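Local coordinates for protein triosephosphate isomerase (Toxoplasma gondii, PDB 5UPR) that probably interconverts D-glyceraldehyde 3-phosphate and dihydroxyacetone phosphate for glycolysis and gluconeogenesis, this chain being the triosephosphate isomerase part of a longer protein, at residues A[42-47]-A[256-261]; A[54-59]-A[65-70]; A[104-109]-A[136-141]. All coordinates share one frame; numbering follows the deposited sequence.

Contact 1. Residues A[42-47]-A[256-261]; sequences VDVVVA and SIIDAA
I258 meets V44 with the two side chains crossing at about a right angle, the end of the isoleucine laid over the fork of the valine. Its CD1 sits 4.0 Å from V44 CG1 and equally 4.0 Å from V44 CG2, so one methyl fills the notch between two. I258 reaches this far because CG1 lies beside its backbone N (chi1 -68°) and CD1 then continues in an extended course (chi2 162°). Its other branch, I258 CG2, lies between the two valines, 4.1 Å from V44 CG2 and 4.4 Å from V42 CG1. V42 uses its second methyl just past the end of the helix: CG2 approaches the carbonyl O of A261 to 3.3 Å. A261 CB is 4.5 Å from the same methyl, and so small a side chain is consistent with the close approach.

In this TIM barrel, alternate residues of strand 42-47 face outward, and V42 and V44 offer their branched side chains to the last turn of helix 253-260, which follows the final strand. V12 of the adjoining strand 10-15 touches both V42 and A261, while F39 packs on I258 and V65 on V44. No hydrogen bond passes between the two segments. The side-chain contact is apolar and lacks a directional bond, so it rests on van der Waals fit and on the burial of methyl groups.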
ATOM      1  N   VAL A  42       2.348 -20.947 -20.409  1.00 41.47           N
ATOM      2  CA  VAL A  42       1.697 -20.395 -19.234  1.00 38.28           C
ATOM      3  C   VAL A  42       2.197 -18.964 -19.001  1.00 36.03           C
ATOM      4  O   VAL A  42       3.408 -18.707 -19.002  1.00 37.19           O
ATOM      5  CB  VAL A  42       2.031 -21.282 -18.021  1.00 38.46           C
ATOM      6  CG1 VAL A  42       1.420 -20.711 -16.761  1.00 38.45           C
ATOM      7  CG2 VAL A  42       1.546 -22.727 -18.239  1.00 40.45           C
ATOM      8  N   ASP A  43       1.273 -18.030 -18.820  1.00 33.22           N
ATOM      9  CA  ASP A  43       1.612 -16.702 -18.280  1.00 29.85           C
ATOM     10  C   ASP A  43       1.788 -16.876 -16.762  1.00 27.29           C
ATOM     11  O   ASP A  43       0.892 -17.364 -16.058  1.00 28.41           O
ATOM     12  CB  ASP A  43       0.444 -15.747 -18.531  1.00 30.39           C
ATOM     13  CG  ASP A  43       0.212 -15.465 -20.000  1.00 31.87           C
ATOM     14  OD1 ASP A  43       1.189 -15.500 -20.763  1.00 33.58           O
ATOM     15  OD2 ASP A  43      -0.941 -15.260 -20.424  1.00 31.82           O
ATOM     16  N   VAL A  44       2.952 -16.536 -16.256  1.00 25.78           N
ATOM     17  CA  VAL A  44       3.235 -16.568 -14.851  1.00 25.36           C
ATOM     18  C   VAL A  44       3.353 -15.116 -14.331  1.00 24.70           C
ATOM     19  O   VAL A  44       4.101 -14.327 -14.867  1.00 23.87           O
ATOM     20  CB  VAL A  44       4.480 -17.376 -14.535  1.00 26.90           C
ATOM     21  CG1 VAL A  44       4.821 -17.322 -13.053  1.00 25.81           C
ATOM     22  CG2 VAL A  44       4.299 -18.831 -14.999  1.00 28.01           C
ATOM     23  N   VAL A  45       2.620 -14.815 -13.242  1.00 22.45           N
ATOM     24  CA  VAL A  45       2.741 -13.479 -12.623  1.00 22.55           C
ATOM     25  C   VAL A  45       3.026 -13.646 -11.127  1.00 22.56           C
ATOM     26  O   VAL A  45       2.364 -14.465 -10.481  1.00 23.26           O
ATOM     27  CB  VAL A  45       1.448 -12.667 -12.866  1.00 22.48           C
ATOM     28  CG1 VAL A  45       1.470 -11.328 -12.124  1.00 23.71           C
ATOM     29  CG2 VAL A  45       1.213 -12.446 -14.357  1.00 23.51           C
ATOM     30  N   VAL A  46       3.989 -12.907 -10.592  1.00 22.39           N
ATOM     31  CA  VAL A  46       4.268 -12.909  -9.150  1.00 22.96           C
ATOM     32  C   VAL A  46       4.024 -11.513  -8.555  1.00 22.45           C
ATOM     33  O   VAL A  46       4.368 -10.496  -9.189  1.00 23.57           O
ATOM     34  CB  VAL A  46       5.652 -13.451  -8.808  1.00 23.48           C
ATOM     35  CG1 VAL A  46       5.776 -14.886  -9.318  1.00 24.43           C
ATOM     36  CG2 VAL A  46       6.737 -12.653  -9.439  1.00 24.06           C
ATOM     37  N   ALA A  47       3.379 -11.484  -7.389  1.00 20.79           N
ATOM     38  CA  ALA A  47       3.047 -10.293  -6.702  1.00 20.57           C
ATOM     39  C   ALA A  47       3.784 -10.187  -5.318  1.00 20.98           C
ATOM     40  O   ALA A  47       3.228 -10.575  -4.271  1.00 21.30           O
ATOM     41  CB  ALA A  47       1.541 -10.200  -6.513  1.00 20.70           C
ATOM     42  N   SER A 256       5.659 -26.616  -9.216  1.00 30.91           N
ATOM     43  CA  SER A 256       4.736 -27.732  -9.513  1.00 31.88           C
ATOM     44  C   SER A 256       3.363 -27.253  -9.967  1.00 29.56           C
ATOM     45  O   SER A 256       2.753 -27.902 -10.794  1.00 28.94           O
ATOM     46  CB  SER A 256       4.511 -28.658  -8.331  1.00 32.32           C
ATOM     47  OG  SER A 256       5.721 -28.937  -7.669  1.00 35.41           O
ATOM     48  N   ILE A 257       2.868 -26.137  -9.413  1.00 27.96           N
ATOM     49  CA  ILE A 257       1.541 -25.646  -9.784  1.00 26.37           C
ATOM     50  C   ILE A 257       1.582 -25.105 -11.200  1.00 27.10           C
ATOM     51  O   ILE A 257       0.678 -25.388 -11.968  1.00 27.67           O
ATOM     52  CB  ILE A 257       0.989 -24.624  -8.784  1.00 25.36           C
ATOM     53  CG1 ILE A 257       0.752 -25.271  -7.426  1.00 25.07           C
ATOM     54  CG2 ILE A 257      -0.326 -24.003  -9.285  1.00 23.91           C
ATOM     55  CD1 ILE A 257       0.654 -24.302  -6.237  1.00 24.42           C
ATOM     56  N   ILE A 258       2.644 -24.375 -11.555  1.00 27.71           N
ATOM     57  CA  ILE A 258       2.836 -23.882 -12.917  1.00 28.99           C
ATOM     58  C   ILE A 258       2.815 -25.040 -13.898  1.00 31.73           C
ATOM     59  O   ILE A 258       2.109 -25.004 -14.911  1.00 33.93           O
ATOM     60  CB  ILE A 258       4.180 -23.089 -13.086  1.00 28.91           C
ATOM     61  CG1 ILE A 258       4.149 -21.776 -12.306  1.00 28.10           C
ATOM     62  CG2 ILE A 258       4.516 -22.853 -14.565  1.00 29.01           C
ATOM     63  CD1 ILE A 258       5.535 -21.171 -12.064  1.00 28.66           C
ATOM     64  N   ASP A 259       3.572 -26.079 -13.579  1.00 33.76           N
ATOM     65  CA  ASP A 259       3.587 -27.293 -14.404  1.00 36.64           C
ATOM     66  C   ASP A 259       2.205 -27.964 -14.577  1.00 35.94           C
ATOM     67  O   ASP A 259       1.913 -28.500 -15.590  1.00 34.74           O
ATOM     68  CB  ASP A 259       4.595 -28.259 -13.833  1.00 38.82           C
ATOM     69  CG  ASP A 259       5.076 -29.241 -14.874  1.00 43.31           C
ATOM     70  OD1 ASP A 259       5.456 -28.839 -16.018  1.00 44.56           O
ATOM     71  OD2 ASP A 259       5.069 -30.427 -14.533  1.00 46.98           O
ATOM     72  N   ALA A 260       1.361 -27.905 -13.567  1.00 32.11           N
ATOM     73  CA  ALA A 260      -0.022 -28.422 -13.663  1.00 32.22           C
ATOM     74  C   ALA A 260      -0.942 -27.652 -14.610  1.00 33.74           C
ATOM     75  O   ALA A 260      -1.874 -28.226 -15.126  1.00 34.40           O
ATOM     76  CB  ALA A 260      -0.675 -28.483 -12.300  1.00 31.40           C
ATOM     77  N   ALA A 261      -0.709 -26.347 -14.791  1.00 33.72           N
ATOM     78  CA  ALA A 261      -1.506 -25.527 -15.690  1.00 34.78           C
ATOM     79  C   ALA A 261      -1.115 -25.651 -17.233  1.00 38.61           C
ATOM     80  O   ALA A 261      -1.084 -24.702 -17.973  1.00 38.14           O
ATOM     81  CB  ALA A 261      -1.454 -24.091 -15.237  1.00 35.17           C
TER

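Contact 2. Residues A[54-59]-A[65-70]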
ATOM      1  N   SER A  54      10.959  -3.689  -7.183  1.00 29.83           N
ATOM      2  CA  SER A  54      12.087  -3.277  -8.044  1.00 32.46           C
ATOM      3  C   SER A  54      13.242  -4.259  -8.062  1.00 32.00           C
ATOM      4  O   SER A  54      13.869  -4.460  -9.106  1.00 32.73           O
ATOM      5  CB  SER A  54      12.597  -1.871  -7.723  1.00 35.12           C
ATOM      6  OG  SER A  54      13.321  -1.883  -6.513  1.00 38.67           O
ATOM      7  N   GLN A  55      13.492  -4.910  -6.933  1.00 31.46           N
ATOM      8  CA  GLN A  55      14.523  -5.943  -6.823  1.00 32.27           C
ATOM      9  C   GLN A  55      14.172  -7.158  -7.724  1.00 32.10           C
ATOM     10  O   GLN A  55      15.033  -7.718  -8.417  1.00 33.82           O
ATOM     11  CB  GLN A  55      14.631  -6.407  -5.355  1.00 32.06           C
ATOM     12  CG  GLN A  55      15.611  -7.561  -5.099  1.00 33.50           C
ATOM     13  CD  GLN A  55      15.573  -8.102  -3.674  1.00 33.19           C
ATOM     14  OE1 GLN A  55      15.075  -7.468  -2.768  1.00 32.47           O
ATOM     15  NE2 GLN A  55      16.091  -9.280  -3.490  1.00 32.51           N
ATOM     16  N   VAL A  56      12.895  -7.538  -7.711  1.00 32.21           N
ATOM     17  CA  VAL A  56      12.455  -8.634  -8.570  1.00 30.52           C
ATOM     18  C   VAL A  56      12.612  -8.234 -10.044  1.00 30.97           C
ATOM     19  O   VAL A  56      13.156  -9.015 -10.849  1.00 29.47           O
ATOM     20  CB  VAL A  56      10.991  -9.037  -8.274  1.00 29.19           C
ATOM     21  CG1 VAL A  56      10.500 -10.084  -9.223  1.00 29.80           C
ATOM     22  CG2 VAL A  56      10.850  -9.558  -6.867  1.00 29.31           C
ATOM     23  N   GLN A  57      12.172  -7.006 -10.395  1.00 29.88           N
ATOM     24  CA  GLN A  57      12.331  -6.514 -11.774  1.00 31.25           C
ATOM     25  C   GLN A  57      13.802  -6.497 -12.218  1.00 35.33           C
ATOM     26  O   GLN A  57      14.102  -6.779 -13.389  1.00 34.41           O
ATOM     27  CB  GLN A  57      11.801  -5.090 -11.947  1.00 30.53           C
ATOM     28  CG  GLN A  57      10.341  -4.935 -11.794  1.00 29.04           C
ATOM     29  CD  GLN A  57       9.893  -3.501 -11.863  1.00 29.50           C
ATOM     30  OE1 GLN A  57      10.304  -2.662 -11.034  1.00 30.30           O
ATOM     31  NE2 GLN A  57       9.096  -3.202 -12.863  1.00 26.64           N
ATOM     32  N   ASP A  58      14.718  -6.156 -11.305  1.00 37.47           N
ATOM     33  CA  ASP A  58      16.133  -6.112 -11.665  1.00 39.54           C
ATOM     34  C   ASP A  58      16.814  -7.442 -11.865  1.00 39.97           C
ATOM     35  O   ASP A  58      17.784  -7.499 -12.635  1.00 39.74           O
ATOM     36  CB  ASP A  58      16.943  -5.388 -10.586  1.00 44.25           C
ATOM     37  CG  ASP A  58      16.607  -3.891 -10.500  1.00 47.45           C
ATOM     38  OD1 ASP A  58      15.704  -3.387 -11.255  1.00 52.94           O
ATOM     39  OD2 ASP A  58      17.213  -3.243  -9.638  1.00 51.58           O
ATOM     40  N   SER A  59      16.391  -8.491 -11.147  1.00 35.95           N
ATOM     41  CA  SER A  59      17.073  -9.784 -11.177  1.00 38.07           C
ATOM     42  C   SER A  59      16.317 -10.905 -11.904  1.00 35.79           C
ATOM     43  O   SER A  59      16.911 -11.949 -12.206  1.00 36.04           O
ATOM     44  CB  SER A  59      17.455 -10.228  -9.760  1.00 40.03           C
ATOM     45  OG  SER A  59      16.323 -10.208  -8.920  1.00 40.78           O
ATOM     46  N   VAL A  65       7.954 -14.620 -16.938  1.00 82.44           N
ATOM     47  CA  VAL A  65       7.445 -14.196 -15.605  1.00 77.89           C
ATOM     48  C   VAL A  65       7.345 -12.676 -15.527  1.00 76.38           C
ATOM     49  O   VAL A  65       8.298 -11.980 -15.810  1.00 77.29           O
ATOM     50  CB  VAL A  65       8.288 -14.716 -14.429  1.00 75.45           C
ATOM     51  CG1 VAL A  65       7.636 -14.344 -13.109  1.00 71.50           C
ATOM     52  CG2 VAL A  65       8.449 -16.243 -14.543  1.00 78.01           C
ATOM     53  N   GLN A  66       6.181 -12.179 -15.166  1.00 74.96           N
ATOM     54  CA  GLN A  66       5.924 -10.766 -15.025  1.00 74.74           C
ATOM     55  C   GLN A  66       5.642 -10.462 -13.565  1.00 71.39           C
ATOM     56  O   GLN A  66       5.302 -11.338 -12.790  1.00 68.35           O
ATOM     57  CB  GLN A  66       4.750 -10.394 -15.910  1.00 77.45           C
ATOM     58  CG  GLN A  66       5.001 -10.556 -17.407  1.00 82.08           C
ATOM     59  CD  GLN A  66       3.950  -9.878 -18.219  1.00 85.98           C
ATOM     60  OE1 GLN A  66       2.835 -10.319 -18.261  1.00 86.67           O
ATOM     61  NE2 GLN A  66       4.294  -8.748 -18.816  1.00 88.89           N
ATOM     62  N   VAL A  67       5.761  -9.185 -13.213  1.00 24.20           N
ATOM     63  CA  VAL A  67       5.570  -8.766 -11.810  1.00 24.18           C
ATOM     64  C   VAL A  67       4.249  -8.024 -11.658  1.00 22.70           C
ATOM     65  O   VAL A  67       3.749  -7.418 -12.607  1.00 23.63           O
ATOM     66  CB  VAL A  67       6.726  -7.952 -11.254  1.00 26.37           C
ATOM     67  CG1 VAL A  67       8.028  -8.679 -11.506  1.00 28.72           C
ATOM     68  CG2 VAL A  67       6.819  -6.602 -11.954  1.00 28.77           C
ATOM     69  N   ALA A  68       3.693  -8.087 -10.463  1.00 22.04           N
ATOM     70  CA  ALA A  68       2.458  -7.401 -10.081  1.00 21.44           C
ATOM     71  C   ALA A  68       2.567  -6.682  -8.747  1.00 21.83           C
ATOM     72  O   ALA A  68       3.273  -7.159  -7.863  1.00 22.29           O
ATOM     73  CB  ALA A  68       1.317  -8.386  -9.968  1.00 20.85           C
ATOM     74  N   ALA A  69       1.797  -5.611  -8.564  1.00 19.85           N
ATOM     75  CA  ALA A  69       1.557  -5.123  -7.229  1.00 19.25           C
ATOM     76  C   ALA A  69       0.336  -5.828  -6.660  1.00 18.67           C
ATOM     77  O   ALA A  69      -0.545  -6.260  -7.408  1.00 18.56           O
ATOM     78  CB  ALA A  69       1.339  -3.577  -7.258  1.00 19.37           C
ATOM     79  N   GLN A  70       0.237  -5.871  -5.320  1.00 18.44           N
ATOM     80  CA  GLN A  70      -0.883  -6.516  -4.594  1.00 18.10           C
ATOM     81  C   GLN A  70      -2.134  -5.641  -4.411  1.00 20.37           C
ATOM     82  O   GLN A  70      -3.132  -6.140  -3.825  1.00 20.16           O
ATOM     83  CB  GLN A  70      -0.379  -6.985  -3.212  1.00 18.04           C
ATOM     84  CG  GLN A  70       0.634  -8.127  -3.261  1.00 17.76           C
ATOM     85  CD  GLN A  70       1.166  -8.532  -1.873  1.00 19.12           C
ATOM     86  OE1 GLN A  70       0.523  -8.218  -0.819  1.00 18.57           O
ATOM     87  NE2 GLN A  70       2.309  -9.254  -1.853  1.00 17.69           N
TER
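The last turns of helix 53-59 lie over the outer side of strand 65-69, the two backbones coming nearest at Q57 and V67, whose CA atoms are 7.1 Å apart. Strand 42-47, this helix and strand 65-69 form one beta-alpha-beta unit of the TIM barrel, and only a short connection separates the helix from the strand it covers.

Within residues 65-70 it is V67 that meets residues 54-59, and its two methyls are shared between two helix residues. CG1, beside the backbone N and anti to the carbonyl carbon of V67 (chi1 -51°), touches V56 CG1 at 3.6 Å as the two valines slide past each other in opposite directions. Valine suits both places, being short, branched and apolar. The same torsion leaves V67 CG2 in the crowded position between backbone N and carbonyl carbon, 3.9 Å from Q57 CG. Here the glutamine crosses the valine at about a right angle, packing its methylene part on V67. The amide edges past V67 CG2 while NE2 is hydrogen-bonded to the carbonyl O of K93, so the polar end is satisfied. I53, earlier in the helix, also rests on V67, and V56 also touches T25 of helix 22-34 and P48.

The helix closes with a doubly used carbonyl. Q55 O accepts from S59 N at 3.1 Å and, from the opposite face of its plane, from S59 OG at 2.8 Å, the hydroxyl being tilted 30° out of that plane.

Contact 3. Residues A[104-109]-A[136-141]; sequences ERRAGF and LCIGET
R106 and strand residues L136, C137 and I138 join a short helix after the fourth strand of the TIM barrel, 103-107, to the end of the fifth, 133-138. Van der Waals contact is slight: the guanidinium brushes two aliphatic branches. R106 NH2 passes 4.2 Å from I138 CG2 and 4.4 Å from L136 CD1, approaching both obliquely, while V120 of helix 117-129 touches both R106 and L136. An arginine suits the place because its chain, extended from CG to NE, carries a flat polar group from the helix across to the strand.

Ionic pairs hold the residues just before R106, E104 bridging to K17 and R105 to E84 of the second subunit, which ties the helix to the dimer interface.

The hydrogen bonds of R106 tie together two neighbouring strand ends. NE donates to G101 O, immediately beyond strand 97-100, and NH2 donates to C137 O. C137 is also bonded through its backbone to L100, so the guanidinium bridges the two strand ends, consistent with extending the link beyond the L100-C137 backbone bond. R106 NH2 lies 3.0 Å from C137 O, with an N-H...O angle of 152°. C137 O itself stands 17° out of the guanidinium plane, and the C=O...N angle of 166° brings R106 NH2 almost into line with the carbonyl.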
ATOM      1  N   GLU A 104      -9.041 -10.419   1.407  1.00 18.58           N
ATOM      2  CA  GLU A 104      -8.404  -9.813   2.603  1.00 18.83           C
ATOM      3  C   GLU A 104      -8.584  -8.268   2.601  1.00 19.30           C
ATOM      4  O   GLU A 104      -8.871  -7.703   3.662  1.00 20.19           O
ATOM      5  CB  GLU A 104      -6.941 -10.263   2.759  1.00 19.58           C
ATOM      6  CG  GLU A 104      -6.809 -11.758   3.003  1.00 19.95           C
ATOM      7  CD  GLU A 104      -5.515 -12.380   2.531  1.00 21.00           C
ATOM      8  OE1 GLU A 104      -4.577 -11.630   2.143  1.00 20.13           O
ATOM      9  OE2 GLU A 104      -5.428 -13.676   2.623  1.00 21.23           O
ATOM     10  N   ARG A 105      -8.524  -7.634   1.436  1.00 18.26           N
ATOM     11  CA  ARG A 105      -8.693  -6.176   1.317  1.00 17.86           C
ATOM     12  C   ARG A 105     -10.180  -5.809   1.307  1.00 18.46           C
ATOM     13  O   ARG A 105     -10.510  -4.730   1.777  1.00 17.37           O
ATOM     14  CB  ARG A 105      -8.004  -5.613   0.071  1.00 17.11           C
ATOM     15  CG  ARG A 105      -6.484  -5.894   0.019  1.00 16.96           C
ATOM     16  CD  ARG A 105      -5.763  -4.898  -0.844  1.00 16.96           C
ATOM     17  NE  ARG A 105      -5.900  -3.514  -0.319  1.00 17.64           N
ATOM     18  CZ  ARG A 105      -5.259  -3.007   0.749  1.00 18.20           C
ATOM     19  NH1 ARG A 105      -4.316  -3.708   1.396  1.00 18.85           N
ATOM     20  NH2 ARG A 105      -5.466  -1.753   1.094  1.00 19.00           N
ATOM     21  N   ARG A 106     -11.069  -6.681   0.785  1.00 18.35           N
ATOM     22  CA  ARG A 106     -12.506  -6.442   0.889  1.00 18.87           C
ATOM     23  C   ARG A 106     -12.942  -6.486   2.363  1.00 19.47           C
ATOM     24  O   ARG A 106     -13.800  -5.678   2.769  1.00 19.77           O
ATOM     25  CB  ARG A 106     -13.376  -7.413   0.066  1.00 18.84           C
ATOM     26  CG  ARG A 106     -13.199  -7.260  -1.447  1.00 18.68           C
ATOM     27  CD  ARG A 106     -13.867  -8.425  -2.230  1.00 18.32           C
ATOM     28  NE  ARG A 106     -13.765  -8.342  -3.661  1.00 18.66           N
ATOM     29  CZ  ARG A 106     -14.645  -7.754  -4.519  1.00 18.47           C
ATOM     30  NH1 ARG A 106     -15.681  -7.076  -4.104  1.00 19.31           N
ATOM     31  NH2 ARG A 106     -14.443  -7.842  -5.816  1.00 18.01           N
ATOM     32  N   ALA A 107     -12.330  -7.337   3.176  1.00 19.42           N
ATOM     33  CA  ALA A 107     -12.722  -7.437   4.584  1.00 20.81           C
ATOM     34  C   ALA A 107     -12.146  -6.295   5.425  1.00 20.65           C
ATOM     35  O   ALA A 107     -12.743  -5.877   6.407  1.00 21.56           O
ATOM     36  CB  ALA A 107     -12.296  -8.776   5.209  1.00 20.96           C
ATOM     37  N   GLY A 108     -10.968  -5.825   5.069  1.00 19.52           N
ATOM     38  CA  GLY A 108     -10.321  -4.741   5.778  1.00 19.96           C
ATOM     39  C   GLY A 108      -9.473  -5.272   6.940  1.00 19.62           C
ATOM     40  O   GLY A 108      -9.503  -6.424   7.254  1.00 19.46           O
ATOM     41  N   PHE A 109      -8.698  -4.379   7.527  1.00 20.31           N
ATOM     42  CA  PHE A 109      -7.677  -4.663   8.507  1.00 19.86           C
ATOM     43  C   PHE A 109      -7.772  -3.822   9.758  1.00 20.88           C
ATOM     44  O   PHE A 109      -7.808  -2.543   9.715  1.00 20.55           O
ATOM     45  CB  PHE A 109      -6.307  -4.411   7.875  1.00 20.59           C
ATOM     46  CG  PHE A 109      -6.063  -5.160   6.569  1.00 20.39           C
ATOM     47  CD1 PHE A 109      -5.766  -6.532   6.577  1.00 20.76           C
ATOM     48  CD2 PHE A 109      -6.198  -4.516   5.349  1.00 20.06           C
ATOM     49  CE1 PHE A 109      -5.531  -7.201   5.378  1.00 20.08           C
ATOM     50  CE2 PHE A 109      -5.987  -5.163   4.179  1.00 19.41           C
ATOM     51  CZ  PHE A 109      -5.643  -6.543   4.179  1.00 20.10           C
ATOM     52  N   LEU A 136      -8.590  -9.590 -11.114  1.00 21.19           N
ATOM     53  CA  LEU A 136      -9.754  -9.206 -10.336  1.00 21.65           C
ATOM     54  C   LEU A 136     -10.275 -10.370  -9.489  1.00 21.43           C
ATOM     55  O   LEU A 136     -10.743 -11.362 -10.061  1.00 21.37           O
ATOM     56  CB  LEU A 136     -10.871  -8.711 -11.271  1.00 23.09           C
ATOM     57  CG  LEU A 136     -12.288  -8.546 -10.692  1.00 23.68           C
ATOM     58  CD1 LEU A 136     -12.245  -7.481  -9.577  1.00 24.96           C
ATOM     59  CD2 LEU A 136     -13.259  -8.138 -11.770  1.00 24.91           C
ATOM     60  N   CYS A 137     -10.230 -10.223  -8.164  1.00 20.41           N
ATOM     61  CA  CYS A 137     -10.633 -11.270  -7.230  1.00 19.55           C
ATOM     62  C   CYS A 137     -12.116 -11.152  -6.842  1.00 19.06           C
ATOM     63  O   CYS A 137     -12.603 -10.082  -6.539  1.00 19.91           O
ATOM     64  CB  CYS A 137      -9.742 -11.249  -5.959  1.00 17.86           C
ATOM     65  SG  CYS A 137      -7.976 -11.428  -6.274  1.00 18.83           S
ATOM     66  N   ILE A 138     -12.815 -12.264  -6.865  1.00 19.12           N
ATOM     67  CA  ILE A 138     -14.241 -12.357  -6.408  1.00 19.02           C
ATOM     68  C   ILE A 138     -14.389 -13.658  -5.643  1.00 19.01           C
ATOM     69  O   ILE A 138     -13.546 -14.536  -5.749  1.00 20.31           O
ATOM     70  CB  ILE A 138     -15.248 -12.359  -7.621  1.00 19.26           C
ATOM     71  CG1 ILE A 138     -15.025 -13.515  -8.571  1.00 20.44           C
ATOM     72  CG2 ILE A 138     -15.174 -11.094  -8.423  1.00 19.98           C
ATOM     73  CD1 ILE A 138     -15.974 -13.627  -9.714  1.00 21.09           C
ATOM     74  N   GLY A 139     -15.469 -13.817  -4.902  1.00 19.16           N
ATOM     75  CA  GLY A 139     -15.683 -15.047  -4.156  1.00 20.22           C
ATOM     76  C   GLY A 139     -16.721 -14.894  -3.066  1.00 20.79           C
ATOM     77  O   GLY A 139     -16.868 -13.826  -2.547  1.00 19.89           O
ATOM     78  N   GLU A 140     -17.425 -15.980  -2.758  1.00 21.62           N
ATOM     79  CA  GLU A 140     -18.477 -15.992  -1.779  1.00 23.28           C
ATOM     80  C   GLU A 140     -18.001 -16.557  -0.425  1.00 24.57           C
ATOM     81  O   GLU A 140     -16.990 -17.273  -0.354  1.00 23.71           O
ATOM     82  CB  GLU A 140     -19.673 -16.824  -2.312  1.00 24.15           C
ATOM     83  CG  GLU A 140     -19.663 -18.351  -2.086  1.00 23.88           C
ATOM     84  CD  GLU A 140     -18.597 -19.090  -2.903  1.00 24.37           C
ATOM     85  OE1 GLU A 140     -17.855 -18.478  -3.698  1.00 22.79           O
ATOM     86  OE2 GLU A 140     -18.528 -20.336  -2.725  1.00 23.62           O
ATOM     87  N   THR A 141     -18.778 -16.255   0.624  1.00 25.01           N
ATOM     88  CA  THR A 141     -18.502 -16.726   1.955  1.00 24.57           C
ATOM     89  C   THR A 141     -19.080 -18.134   2.116  1.00 25.98           C
ATOM     90  O   THR A 141     -19.885 -18.616   1.300  1.00 25.21           O
ATOM     91  CB  THR A 141     -19.176 -15.820   3.014  1.00 26.15           C
ATOM     92  OG1 THR A 141     -20.610 -15.895   2.856  1.00 25.42           O
ATOM     93  CG2 THR A 141     -18.720 -14.314   2.926  1.00 25.77           C
TER

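How the contacts relate
Contacts 1 and 2 use neighbouring strands of one barrel, their centres about 15 Å apart. Strand 42-47 bonds to strand 65-69 through V46 O and A68 N, 2.8 Å apart, and A47 O meets Q70 NE2 at 2.9 Å. Contact 3 lies about 22 Å from contact 1 and 23 Å from contact 2, centre to centre, and on the other side of the chain's centre from contact 1. Contacts 2 and 3 touch at Q70 O and R105 CD, 4.2 Å apart. In this family the active site lies at the C-terminal ends of the strands. K17 O is hydrogen-bonded to Q70 NE2, while K17 NZ is salt-bridged to E104. T82 of the second subunit touches both Q70 and E104.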